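Local coordinates for ankyrin repeat domain-containing protein EMB506, chloroplastic (Arabidopsis thaliana, PDB 6JD6) that takes part in the first differentiation of the proplastid during embryo development and is needed for normal cotyledon and leaf margin development, at residues L116-M128 and Q146-V160. Residues are numbered along the deposited sequence; the frame is centred on the assembly and turned at random.
Sequences LQTLALSMQIQLM and QTALHKAIIGKKEAV. With SO4 (sulfate ion), chain K.
Gln117 reaches across to Lys151, and the two side chains cross aslant. Its OE1 accepts from Lys151 NZ at 2.9 Å, with the ammonium above the amide plane (36° out of it), while Lys151 CG lies 3.4 Å from Gln117 CD. A bend of Lys151 at chi2 (-59°), with another at chi4, brings NZ back to that oxygen. On the other branch, NE2 donates to Asp142 and to a water that probably donates in turn to Gln146 O, in the loop ahead of helix 148-154. With an alanine here, Lys151 NZ would probably lose this acceptor and Asp142 its amide donor. One turn on, Leu121 CD2 sits 3.7 Å from Gly155 CA, where any CB would collide with it. This is ankyrin-repeat stacking: the helix-turn-helix units of ANK 1 and ANK 2 lie side by side, segments 116-121 and 148-154 crossing at -31°. Small residues line the join, Ala120 CB lying 4.3 Å from Ala152 CB, and the larger Val160 packs its CG1 on Ala120 CB at 3.8 Å. Val160 CG2 meets the sulfur of Met123 and CG1 of Ile125, the Ile125 and Val160 side chains running past each other in opposite directions; Met128 crosses Val160 at about a right angle, its sulfur near CG1. Lys157 lays CG 3.5 Å from Met123 SD and sends NZ to a lone pair of Leu121 O (3.1 Å), in the carbonyl plane, at the C-terminal end of helix 115-121.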
ATOM      1  N   LEU A 116       1.292   1.022 -13.329  1.00 40.29           N
ATOM      2  CA  LEU A 116       2.545   0.636 -12.682  1.00 39.99           C
ATOM      3  C   LEU A 116       2.344   0.314 -11.204  1.00 36.78           C
ATOM      4  O   LEU A 116       2.927  -0.637 -10.683  1.00 37.81           O
ATOM      5  CB  LEU A 116       3.601   1.730 -12.825  1.00 41.85           C
ATOM      6  CG  LEU A 116       4.561   1.651 -14.011  1.00 45.31           C
ATOM      7  CD1 LEU A 116       5.693   2.661 -13.829  1.00 44.71           C
ATOM      8  CD2 LEU A 116       5.105   0.239 -14.196  1.00 44.53           C
ATOM      9  N   GLN A 117       1.519   1.112 -10.536  1.00 34.55           N
ATOM     10  CA  GLN A 117       1.232   0.898  -9.123  1.00 35.24           C
ATOM     11  C   GLN A 117       0.484  -0.415  -8.920  1.00 35.46           C
ATOM     12  O   GLN A 117       0.857  -1.225  -8.073  1.00 35.96           O
ATOM     13  CB  GLN A 117       0.416   2.059  -8.555  1.00 34.69           C
ATOM     14  CG  GLN A 117       1.160   3.385  -8.469  1.00 37.86           C
ATOM     15  CD  GLN A 117       0.385   4.425  -7.674  1.00 42.34           C
ATOM     16  OE1 GLN A 117      -0.579   4.098  -6.979  1.00 43.14           O
ATOM     17  NE2 GLN A 117       0.802   5.685  -7.772  1.00 42.22           N
ATOM     18  N   THR A 118      -0.568  -0.618  -9.708  1.00 33.64           N
ATOM     19  CA  THR A 118      -1.384  -1.826  -9.603  1.00 32.91           C
ATOM     20  C   THR A 118      -0.568  -3.074  -9.923  1.00 33.11           C
ATOM     21  O   THR A 118      -0.642  -4.077  -9.209  1.00 31.30           O
ATOM     22  CB  THR A 118      -2.618  -1.752 -10.528  1.00 32.43           C
ATOM     23  OG1 THR A 118      -3.471  -0.676 -10.105  1.00 32.08           O
ATOM     24  CG2 THR A 118      -3.399  -3.051 -10.487  1.00 29.75           C
ATOM     25  N   LEU A 119       0.220  -3.006 -10.993  1.00 34.23           N
ATOM     26  CA  LEU A 119       1.055  -4.134 -11.383  1.00 34.39           C
ATOM     27  C   LEU A 119       2.100  -4.429 -10.306  1.00 36.24           C
ATOM     28  O   LEU A 119       2.415  -5.587 -10.032  1.00 36.48           O
ATOM     29  CB  LEU A 119       1.720  -3.874 -12.735  1.00 33.58           C
ATOM     30  CG  LEU A 119       0.780  -3.823 -13.946  1.00 34.58           C
ATOM     31  CD1 LEU A 119       1.531  -3.382 -15.196  1.00 34.73           C
ATOM     32  CD2 LEU A 119       0.085  -5.169 -14.175  1.00 33.08           C
ATOM     33  N   ALA A 120       2.628  -3.375  -9.692  1.00 37.00           N
ATOM     34  CA  ALA A 120       3.570  -3.535  -8.588  1.00 36.00           C
ATOM     35  C   ALA A 120       2.930  -4.273  -7.414  1.00 34.47           C
ATOM     36  O   ALA A 120       3.504  -5.219  -6.879  1.00 36.29           O
ATOM     37  CB  ALA A 120       4.103  -2.180  -8.138  1.00 32.97           C
ATOM     38  N   LEU A 121       1.738  -3.839  -7.015  1.00 32.86           N
ATOM     39  CA  LEU A 121       1.066  -4.442  -5.871  1.00 33.58           C
ATOM     40  C   LEU A 121       0.567  -5.862  -6.171  1.00 36.76           C
ATOM     41  O   LEU A 121       0.358  -6.659  -5.254  1.00 37.67           O
ATOM     42  CB  LEU A 121      -0.075  -3.549  -5.378  1.00 32.07           C
ATOM     43  CG  LEU A 121       0.327  -2.201  -4.758  1.00 32.64           C
ATOM     44  CD1 LEU A 121      -0.898  -1.376  -4.415  1.00 30.75           C
ATOM     45  CD2 LEU A 121       1.215  -2.380  -3.516  1.00 30.01           C
ATOM     46  N   SER A 122       0.380  -6.175  -7.452  1.00 35.92           N
ATOM     47  CA  SER A 122      -0.031  -7.519  -7.856  1.00 34.61           C
ATOM     48  C   SER A 122       1.149  -8.364  -8.328  1.00 37.52           C
ATOM     49  O   SER A 122       0.958  -9.435  -8.913  1.00 37.48           O
ATOM     50  CB  SER A 122      -1.113  -7.464  -8.941  1.00 33.96           C
ATOM     51  OG  SER A 122      -2.348  -7.012  -8.405  1.00 34.30           O
ATOM     52  N   MET A 123       2.361  -7.875  -8.075  1.00 37.19           N
ATOM     53  CA  MET A 123       3.585  -8.631  -8.347  1.00 40.52           C
ATOM     54  C   MET A 123       3.781  -8.953  -9.828  1.00 40.05           C
ATOM     55  O   MET A 123       4.217 -10.046 -10.172  1.00 43.65           O
ATOM     56  CB  MET A 123       3.592  -9.937  -7.545  1.00 45.01           C
ATOM     57  CG  MET A 123       3.499  -9.758  -6.039  1.00 47.90           C
ATOM     58  SD  MET A 123       5.052  -9.158  -5.356  1.00 91.67           S
ATOM     59  CE  MET A 123       6.229 -10.154  -6.277  1.00 56.76           C
ATOM     60  N   GLN A 124       3.464  -8.005 -10.702  1.00 38.40           N
ATOM     61  CA  GLN A 124       3.571  -8.234 -12.140  1.00 37.59           C
ATOM     62  C   GLN A 124       4.785  -7.519 -12.721  1.00 37.69           C
ATOM     63  O   GLN A 124       4.652  -6.536 -13.451  1.00 38.15           O
ATOM     64  CB  GLN A 124       2.295  -7.772 -12.847  1.00 36.31           C
ATOM     65  CG  GLN A 124       1.045  -8.556 -12.463  1.00 36.50           C
ATOM     66  CD  GLN A 124       0.908  -9.870 -13.221  1.00 37.98           C
ATOM     67  OE1 GLN A 124       1.896 -10.459 -13.661  1.00 40.41           O
ATOM     68  NE2 GLN A 124      -0.328 -10.330 -13.384  1.00 36.36           N
ATOM     69  N   ILE A 125       5.967  -8.024 -12.397  1.00 38.52           N
ATOM     70  CA  ILE A 125       7.211  -7.356 -12.757  1.00 41.47           C
ATOM     71  C   ILE A 125       7.413  -7.232 -14.271  1.00 43.97           C
ATOM     72  O   ILE A 125       7.731  -6.151 -14.771  1.00 45.36           O
ATOM     73  CB  ILE A 125       8.420  -8.041 -12.090  1.00 45.40           C
ATOM     74  CG1 ILE A 125       8.427  -7.732 -10.590  1.00 45.15           C
ATOM     75  CG2 ILE A 125       9.722  -7.587 -12.728  1.00 48.16           C
ATOM     76  CD1 ILE A 125       9.559  -8.391  -9.835  1.00 46.42           C
ATOM     77  N   GLN A 126       7.217  -8.328 -14.996  1.00 44.25           N
ATOM     78  CA  GLN A 126       7.382  -8.312 -16.446  1.00 44.33           C
ATOM     79  C   GLN A 126       6.446  -7.303 -17.117  1.00 42.80           C
ATOM     80  O   GLN A 126       6.852  -6.577 -18.025  1.00 43.83           O
ATOM     81  CB  GLN A 126       7.179  -9.709 -17.034  1.00 46.23           C
ATOM     82  CG  GLN A 126       7.398  -9.778 -18.542  1.00 50.46           C
ATOM     83  CD  GLN A 126       8.783  -9.313 -18.948  0.37 54.35           C
ATOM     84  OE1 GLN A 126       9.788  -9.907 -18.559  0.56 55.82           O
ATOM     85  NE2 GLN A 126       8.842  -8.241 -19.729  0.81 55.99           N
ATOM     86  N   LEU A 127       5.201  -7.240 -16.656  1.00 40.80           N
ATOM     87  CA  LEU A 127       4.243  -6.289 -17.215  1.00 39.97           C
ATOM     88  C   LEU A 127       4.637  -4.844 -16.920  1.00 40.42           C
ATOM     89  O   LEU A 127       4.396  -3.951 -17.734  1.00 41.41           O
ATOM     90  CB  LEU A 127       2.827  -6.573 -16.714  1.00 37.01           C
ATOM     91  CG  LEU A 127       2.186  -7.849 -17.257  1.00 37.51           C
ATOM     92  CD1 LEU A 127       0.770  -8.003 -16.719  1.00 35.99           C
ATOM     93  CD2 LEU A 127       2.186  -7.846 -18.785  1.00 38.54           C
ATOM     94  N   MET A 128       5.244  -4.618 -15.757  1.00 40.22           N
ATOM     95  CA  MET A 128       5.789  -3.303 -15.431  1.00 39.58           C
ATOM     96  C   MET A 128       6.885  -2.924 -16.416  1.00 41.82           C
ATOM     97  O   MET A 128       6.881  -1.820 -16.963  1.00 41.75           O
ATOM     98  CB  MET A 128       6.357  -3.283 -14.011  1.00 37.73           C
ATOM     99  CG  MET A 128       5.322  -3.491 -12.927  1.00 35.91           C
ATOM    100  SD  MET A 128       6.039  -3.421 -11.275  1.00 46.54           S
ATOM    101  CE  MET A 128       6.455  -1.688 -11.168  1.00 38.71           C
ATOM    102  N   GLN A 146       3.040  10.294  -5.905  1.00 37.37           N
ATOM    103  CA  GLN A 146       3.674   9.020  -5.584  1.00 37.82           C
ATOM    104  C   GLN A 146       4.037   8.257  -6.850  1.00 41.42           C
ATOM    105  O   GLN A 146       3.284   8.256  -7.825  1.00 42.37           O
ATOM    106  CB  GLN A 146       2.758   8.154  -4.717  1.00 36.68           C
ATOM    107  CG  GLN A 146       2.522   8.697  -3.313  1.00 40.46           C
ATOM    108  CD  GLN A 146       1.749   7.725  -2.437  1.00 43.52           C
ATOM    109  OE1 GLN A 146       0.985   6.896  -2.934  1.00 45.66           O
ATOM    110  NE2 GLN A 146       1.951   7.817  -1.129  1.00 42.71           N
ATOM    111  N   THR A 147       5.192   7.601  -6.826  1.00 39.20           N
ATOM    112  CA  THR A 147       5.607   6.757  -7.934  1.00 38.12           C
ATOM    113  C   THR A 147       5.284   5.309  -7.601  1.00 37.28           C
ATOM    114  O   THR A 147       4.808   5.005  -6.505  1.00 34.46           O
ATOM    115  CB  THR A 147       7.119   6.867  -8.192  1.00 37.29           C
ATOM    116  OG1 THR A 147       7.831   6.284  -7.095  1.00 36.70           O
ATOM    117  CG2 THR A 147       7.534   8.324  -8.347  1.00 36.19           C
ATOM    118  N   ALA A 148       5.549   4.420  -8.550  1.00 36.15           N
ATOM    119  CA  ALA A 148       5.374   2.993  -8.330  1.00 35.31           C
ATOM    120  C   ALA A 148       6.236   2.500  -7.168  1.00 37.69           C
ATOM    121  O   ALA A 148       5.847   1.579  -6.450  1.00 38.14           O
ATOM    122  CB  ALA A 148       5.700   2.222  -9.594  1.00 31.64           C
ATOM    123  N   LEU A 149       7.408   3.107  -6.993  1.00 37.35           N
ATOM    124  CA  LEU A 149       8.294   2.742  -5.888  1.00 36.34           C
ATOM    125  C   LEU A 149       7.640   3.030  -4.533  1.00 33.27           C
ATOM    126  O   LEU A 149       7.642   2.174  -3.651  1.00 34.90           O
ATOM    127  CB  LEU A 149       9.641   3.466  -5.995  1.00 35.91           C
ATOM    128  CG  LEU A 149      10.658   3.166  -4.890  1.00 35.77           C
ATOM    129  CD1 LEU A 149      11.028   1.685  -4.884  1.00 34.90           C
ATOM    130  CD2 LEU A 149      11.910   4.033  -5.033  1.00 34.34           C
ATOM    131  N   HIS A 150       7.097   4.235  -4.374  1.00 32.17           N
ATOM    132  CA  HIS A 150       6.367   4.596  -3.158  1.00 34.65           C
ATOM    133  C   HIS A 150       5.306   3.546  -2.841  1.00 38.31           C
ATOM    134  O   HIS A 150       5.226   3.047  -1.721  1.00 35.88           O
ATOM    135  CB  HIS A 150       5.659   5.942  -3.319  1.00 33.60           C
ATOM    136  CG  HIS A 150       6.560   7.135  -3.218  1.00 36.97           C
ATOM    137  ND1 HIS A 150       6.833   7.952  -4.292  1.00 37.15           N
ATOM    138  CD2 HIS A 150       7.215   7.673  -2.161  1.00 38.24           C
ATOM    139  CE1 HIS A 150       7.631   8.933  -3.907  1.00 41.27           C
ATOM    140  NE2 HIS A 150       7.877   8.787  -2.617  1.00 39.53           N
ATOM    141  N   LYS A 151       4.496   3.217  -3.844  1.00 39.05           N
ATOM    142  CA  LYS A 151       3.386   2.288  -3.657  1.00 38.39           C
ATOM    143  C   LYS A 151       3.847   0.876  -3.350  1.00 35.13           C
ATOM    144  O   LYS A 151       3.267   0.198  -2.498  1.00 35.78           O
ATOM    145  CB  LYS A 151       2.474   2.276  -4.880  1.00 40.09           C
ATOM    146  CG  LYS A 151       1.224   3.072  -4.677  1.00 45.11           C
ATOM    147  CD  LYS A 151       0.430   2.549  -3.495  1.00 46.18           C
ATOM    148  CE  LYS A 151      -0.557   3.597  -3.037  1.00 46.02           C
ATOM    149  NZ  LYS A 151      -1.392   4.047  -4.179  1.00 47.42           N
ATOM    150  N   ALA A 152       4.885   0.438  -4.053  1.00 31.65           N
ATOM    151  CA  ALA A 152       5.445  -0.890  -3.839  1.00 33.56           C
ATOM    152  C   ALA A 152       5.949  -1.040  -2.408  1.00 38.54           C
ATOM    153  O   ALA A 152       5.890  -2.125  -1.824  1.00 40.59           O
ATOM    154  CB  ALA A 152       6.574  -1.149  -4.827  1.00 32.02           C
ATOM    155  N   ILE A 153       6.454   0.056  -1.851  1.00 37.20           N
ATOM    156  CA  ILE A 153       6.957   0.051  -0.483  1.00 35.08           C
ATOM    157  C   ILE A 153       5.799   0.066   0.509  1.00 33.71           C
ATOM    158  O   ILE A 153       5.797  -0.684   1.479  1.00 36.57           O
ATOM    159  CB  ILE A 153       7.911   1.235  -0.241  1.00 33.82           C
ATOM    160  CG1 ILE A 153       9.190   1.036  -1.060  1.00 34.62           C
ATOM    161  CG2 ILE A 153       8.248   1.362   1.226  1.00 32.63           C
ATOM    162  CD1 ILE A 153      10.138   2.204  -1.008  1.00 36.39           C
ATOM    163  N   ILE A 154       4.809   0.913   0.245  1.00 32.41           N
ATOM    164  CA  ILE A 154       3.588   0.965   1.042  1.00 33.79           C
ATOM    165  C   ILE A 154       2.902  -0.408   1.098  1.00 40.06           C
ATOM    166  O   ILE A 154       2.272  -0.761   2.098  1.00 43.17           O
ATOM    167  CB  ILE A 154       2.625   2.035   0.489  1.00 32.57           C
ATOM    168  CG1 ILE A 154       3.211   3.433   0.706  1.00 32.27           C
ATOM    169  CG2 ILE A 154       1.244   1.936   1.133  1.00 33.33           C
ATOM    170  CD1 ILE A 154       2.437   4.536   0.010  1.00 31.33           C
ATOM    171  N   GLY A 155       3.054  -1.190   0.030  1.00 38.68           N
ATOM    172  CA  GLY A 155       2.504  -2.534  -0.021  1.00 33.78           C
ATOM    173  C   GLY A 155       3.494  -3.579   0.459  1.00 34.95           C
ATOM    174  O   GLY A 155       3.173  -4.764   0.525  1.00 32.84           O
ATOM    175  N   LYS A 156       4.701  -3.134   0.804  1.00 38.66           N
ATOM    176  CA  LYS A 156       5.765  -4.034   1.262  1.00 41.40           C
ATOM    177  C   LYS A 156       5.999  -5.191   0.279  1.00 43.22           C
ATOM    178  O   LYS A 156       6.109  -6.356   0.667  1.00 45.48           O
ATOM    179  CB  LYS A 156       5.473  -4.543   2.681  1.00 41.95           C
ATOM    180  CG  LYS A 156       6.693  -5.097   3.421  1.00 46.85           C
ATOM    181  CD  LYS A 156       6.365  -5.393   4.877  1.00 51.04           C
ATOM    182  CE  LYS A 156       7.527  -6.065   5.590  1.00 54.89           C
ATOM    183  NZ  LYS A 156       7.808  -7.409   5.024  1.00 59.70           N
ATOM    184  N   LYS A 157       6.066  -4.850  -1.002  1.00 43.48           N
ATOM    185  CA  LYS A 157       6.341  -5.813  -2.062  1.00 41.57           C
ATOM    186  C   LYS A 157       7.836  -5.807  -2.366  1.00 42.35           C
ATOM    187  O   LYS A 157       8.281  -5.205  -3.346  1.00 43.71           O
ATOM    188  CB  LYS A 157       5.547  -5.438  -3.316  1.00 43.50           C
ATOM    189  CG  LYS A 157       4.284  -6.259  -3.537  1.00 48.09           C
ATOM    190  CD  LYS A 157       3.179  -6.003  -2.528  1.00 47.39           C
ATOM    191  CE  LYS A 157       2.148  -7.132  -2.620  1.00 53.55           C
ATOM    192  NZ  LYS A 157       0.750  -6.771  -2.225  1.00 50.11           N
ATOM    193  N   GLU A 158       8.610  -6.492  -1.532  0.80 41.37           N
ATOM    194  CA  GLU A 158      10.056  -6.286  -1.505  0.80 44.52           C
ATOM    195  C   GLU A 158      10.822  -6.721  -2.761  0.80 43.36           C
ATOM    196  O   GLU A 158      11.815  -6.099  -3.122  0.80 44.57           O
ATOM    197  CB  GLU A 158      10.662  -6.863  -0.218  0.80 47.31           C
ATOM    198  CG  GLU A 158      10.154  -6.142   1.035  0.80 49.32           C
ATOM    199  CD  GLU A 158      10.966  -6.446   2.283  0.80 53.84           C
ATOM    200  OE1 GLU A 158      11.485  -5.491   2.898  0.80 51.82           O
ATOM    201  OE2 GLU A 158      11.080  -7.635   2.653  0.80 59.22           O
ATOM    202  N   ALA A 159      10.351  -7.761  -3.437  1.00 43.57           N
ATOM    203  CA  ALA A 159      10.985  -8.198  -4.682  1.00 43.71           C
ATOM    204  C   ALA A 159      10.751  -7.190  -5.808  1.00 45.58           C
ATOM    205  O   ALA A 159      11.613  -6.986  -6.664  1.00 49.52           O
ATOM    206  CB  ALA A 159      10.485  -9.575  -5.087  1.00 40.03           C
ATOM    207  N   VAL A 160       9.575  -6.569  -5.805  1.00 41.28           N
ATOM    208  CA  VAL A 160       9.249  -5.522  -6.766  1.00 39.29           C
ATOM    209  C   VAL A 160      10.056  -4.259  -6.455  1.00 38.20           C
ATOM    210  O   VAL A 160      10.585  -3.607  -7.358  1.00 36.45           O
ATOM    211  CB  VAL A 160       7.738  -5.204  -6.747  1.00 37.79           C
ATOM    212  CG1 VAL A 160       7.431  -3.969  -7.575  1.00 37.25           C
ATOM    213  CG2 VAL A 160       6.942  -6.403  -7.255  1.00 37.27           C
TER
HETATM  214  S   SO4 K 302      -0.824   7.156   1.962  1.00133.44           S
HETATM  215  O1  SO4 K 302      -0.013   6.898   3.151  1.00132.42           O
HETATM  216  O2  SO4 K 302      -0.001   7.781   0.931  1.00134.25           O
HETATM  217  O3  SO4 K 302      -1.352   5.895   1.447  1.00132.69           O
HETATM  218  O4  SO4 K 302      -1.927   8.047   2.312  1.00133.87           O
HETATM  219  O   HOH W   1       2.467   6.340  -9.869  1.00 40.28           O